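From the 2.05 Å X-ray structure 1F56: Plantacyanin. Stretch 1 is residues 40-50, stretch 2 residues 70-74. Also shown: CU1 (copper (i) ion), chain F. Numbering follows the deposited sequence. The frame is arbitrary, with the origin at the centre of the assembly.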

# COMPACT_ATOMS: atom_id res chain seq x y z
N ASN A 40 4.14 -7.03 -6.42
CA ASN A 40 4.01 -8.46 -6.13
C ASN A 40 4.91 -8.79 -4.93
O ASN A 40 5.59 -7.90 -4.40
CB ASN A 40 4.40 -9.31 -7.35
CG ASN A 40 5.80 -9.01 -7.85
OD1 ASN A 40 6.51 -8.15 -7.32
ND2 ASN A 40 6.21 -9.73 -8.88
N GLY A 41 4.90 -10.04 -4.50
CA GLY A 41 5.70 -10.46 -3.35
C GLY A 41 7.19 -10.19 -3.47
O GLY A 41 7.80 -9.66 -2.54
N ARG A 42 7.79 -10.55 -4.59
CA ARG A 42 9.23 -10.31 -4.76
C ARG A 42 9.53 -8.81 -4.79
O ARG A 42 10.54 -8.36 -4.25
CB ARG A 42 9.75 -10.99 -6.03
CG ARG A 42 9.64 -12.51 -5.99
CD ARG A 42 10.17 -13.16 -7.26
NE ARG A 42 9.35 -12.83 -8.42
CZ ARG A 42 8.11 -13.29 -8.62
NH1 ARG A 42 7.55 -14.10 -7.73
NH2 ARG A 42 7.43 -12.92 -9.70
N GLY A 43 8.64 -8.04 -5.41
CA GLY A 43 8.84 -6.60 -5.47
C GLY A 43 8.76 -6.02 -4.07
O GLY A 43 9.48 -5.09 -3.72
N TYR A 44 7.86 -6.57 -3.26
CA TYR A 44 7.69 -6.14 -1.87
C TYR A 44 8.95 -6.45 -1.06
O TYR A 44 9.42 -5.63 -0.28
CB TYR A 44 6.49 -6.86 -1.25
CG TYR A 44 6.34 -6.65 0.24
CD1 TYR A 44 5.64 -5.56 0.74
CD2 TYR A 44 6.87 -7.57 1.15
CE1 TYR A 44 5.46 -5.39 2.12
CE2 TYR A 44 6.71 -7.41 2.52
CZ TYR A 44 5.99 -6.32 3.00
OH TYR A 44 5.77 -6.20 4.35
N ALA A 45 9.50 -7.65 -1.24
CA ALA A 45 10.68 -8.07 -0.50
C ALA A 45 11.94 -7.26 -0.80
O ALA A 45 12.81 -7.12 0.06
CB ALA A 45 10.96 -9.54 -0.76
N SER A 46 12.04 -6.72 -2.01
CA SER A 46 13.23 -5.98 -2.39
C SER A 46 12.95 -4.50 -2.61
O SER A 46 13.77 -3.81 -3.21
CB SER A 46 13.83 -6.58 -3.66
OG SER A 46 12.91 -6.46 -4.74
N CYS A 47 11.81 -4.02 -2.14
CA CYS A 47 11.44 -2.61 -2.29
C CYS A 47 11.58 -2.11 -3.72
O CYS A 47 12.10 -1.02 -3.94
CB CYS A 47 12.31 -1.76 -1.37
SG CYS A 47 11.63 -1.64 0.31
N SER A 48 11.13 -2.90 -4.68
CA SER A 48 11.22 -2.52 -6.10
C SER A 48 9.98 -2.97 -6.86
O SER A 48 9.63 -4.15 -6.85
CB SER A 48 12.46 -3.16 -6.72
OG SER A 48 12.51 -4.55 -6.42
N ALA A 49 9.33 -2.03 -7.52
CA ALA A 49 8.12 -2.32 -8.27
C ALA A 49 8.40 -3.07 -9.56
O ALA A 49 9.31 -2.71 -10.31
CB ALA A 49 7.39 -1.03 -8.55
N PRO A 50 7.62 -4.12 -9.85
CA PRO A 50 7.84 -4.88 -11.08
C PRO A 50 7.34 -4.09 -12.29
O PRO A 50 6.56 -3.15 -12.14
CB PRO A 50 7.05 -6.18 -10.84
CG PRO A 50 5.93 -5.74 -9.95
CD PRO A 50 6.60 -4.77 -8.99
CU CU1 F . 6.67 7.86 0.45
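Stretch 2 (70-74) NYFIC

How does the strand run relative to the helix? Stretch 2 is extended from Asn70 to Ile73, the end of a strand that begins earlier in the chain, and its phi/psi values stay in the beta region throughout. It lies beside the short helix 41-45 with the two N-to-C directions in rough agreement: they differ by 36°, the signed crossing angle is also 36°, and the axes come within 8.3 Å of each other. No hydrogen bond joins the two stretches; the contact is one of packing, in which strand side chains meet both side chain and backbone of stretch 1, and it buries 346 Å² summed over both stretches. Because the chain is extended, successive CA-to-CB bonds alternate: those of Tyr71 and Ile73 point toward stretch 1, that of Phe72 away.

What does the start of the strand contribute? Asn70 makes no contact with stretch 1; its side-chain amide is hydrogen-bonded elsewhere in the structure. The contact begins with Tyr71, whose CA lies 6.1 Å from the CA of Asn40, just where the helix starts. With chi1 at -57° (m) and chi2 at -77°, its ring sits beside the first residues of the helix. Tyr71 CD2 is 3.6 Å from Asn40 C, and Gly41 CA lies over one face of the ring, 3.5 Å from Tyr71 CE2 and 27° off the ring normal, a CH-pi contact. The Asn40 side chain takes no part in this packing: its CB points away from the strand, and its OD1 caps the helix by accepting a hydrogen bond from Gly43 N at 2.9 Å.

How do the two tyrosines meet? Tyr44, one turn along the helix from Asn40, donates a backbone hydrogen bond from its N to Asn40 O, 2.9 Å long, and its CB points toward the strand. The rings of Tyr44 and Tyr71 approach obliquely, with planes at 39° and centroids 5.0 Å apart. Their closest atoms are Tyr44 CG and Tyr71 CD1, at 3.5 Å, and that Tyr71 carbon lies over one face of the Tyr44 ring. Phe72 adds little: its CA-to-CB bond points away from stretch 1, and its carbonyl O is 4.4 Å from Tyr44 CD1, at the edge of the Tyr44 ring.

Where does the contact end? Ile73, with chi1 at 65° (p) and chi2 at 176° (t), carries it past the helix and onto the loop that follows. Its CG2 is 4.4 Å from Tyr44 CD1, whereas its CD1 reaches the backbone beyond, 4.0 Å from Cys47 C, 4.0 Å from Ser48 N and 4.1 Å from Ala49 N. That piece of loop is tied back to the helix by the hydrogen bond from Ser48 N to Gly43 O, 2.9 Å long. Cys74 then leaves the strand and is out of reach of stretch 1; its SG binds the copper ion CU1 at 2.2 Å, together with two atoms from elsewhere in the structure.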

# COMPACT_ATOMS: atom_id res chain seq x y z
N ASN A 70 -1.91 -8.83 -0.72
CA ASN A 70 -1.94 -7.54 -1.42
C ASN A 70 -0.75 -6.77 -0.87
O ASN A 70 -0.71 -6.49 0.33
CB ASN A 70 -3.22 -6.79 -1.08
CG ASN A 70 -4.47 -7.47 -1.65
OD1 ASN A 70 -4.97 -7.08 -2.71
ND2 ASN A 70 -4.97 -8.48 -0.95
N TYR A 71 0.18 -6.40 -1.73
CA TYR A 71 1.40 -5.69 -1.32
C TYR A 71 1.43 -4.28 -1.86
O TYR A 71 1.07 -4.04 -3.01
CB TYR A 71 2.64 -6.43 -1.85
CG TYR A 71 2.76 -7.87 -1.42
CD1 TYR A 71 3.18 -8.20 -0.14
CD2 TYR A 71 2.44 -8.92 -2.31
CE1 TYR A 71 3.29 -9.54 0.27
CE2 TYR A 71 2.55 -10.26 -1.90
CZ TYR A 71 2.97 -10.56 -0.62
OH TYR A 71 3.05 -11.87 -0.21
N PHE A 72 1.87 -3.33 -1.03
CA PHE A 72 1.96 -1.94 -1.46
C PHE A 72 3.24 -1.32 -0.92
O PHE A 72 3.64 -1.65 0.18
CB PHE A 72 0.77 -1.12 -0.93
CG PHE A 72 -0.57 -1.66 -1.33
CD1 PHE A 72 -1.21 -2.61 -0.54
CD2 PHE A 72 -1.21 -1.20 -2.48
CE1 PHE A 72 -2.47 -3.10 -0.89
CE2 PHE A 72 -2.47 -1.69 -2.83
CZ PHE A 72 -3.09 -2.64 -2.04
N ILE A 73 3.87 -0.43 -1.70
CA ILE A 73 5.08 0.27 -1.24
C ILE A 73 5.02 1.70 -1.78
O ILE A 73 4.21 2.00 -2.67
CB ILE A 73 6.42 -0.37 -1.79
CG1 ILE A 73 6.50 -0.23 -3.32
CG2 ILE A 73 6.51 -1.85 -1.40
CD1 ILE A 73 7.81 -0.75 -3.93
N CYS A 74 5.83 2.58 -1.21
CA CYS A 74 5.94 3.94 -1.72
C CYS A 74 7.25 3.77 -2.47
O CYS A 74 8.18 3.18 -1.92
CB CYS A 74 6.16 4.98 -0.62
SG CYS A 74 6.49 6.62 -1.32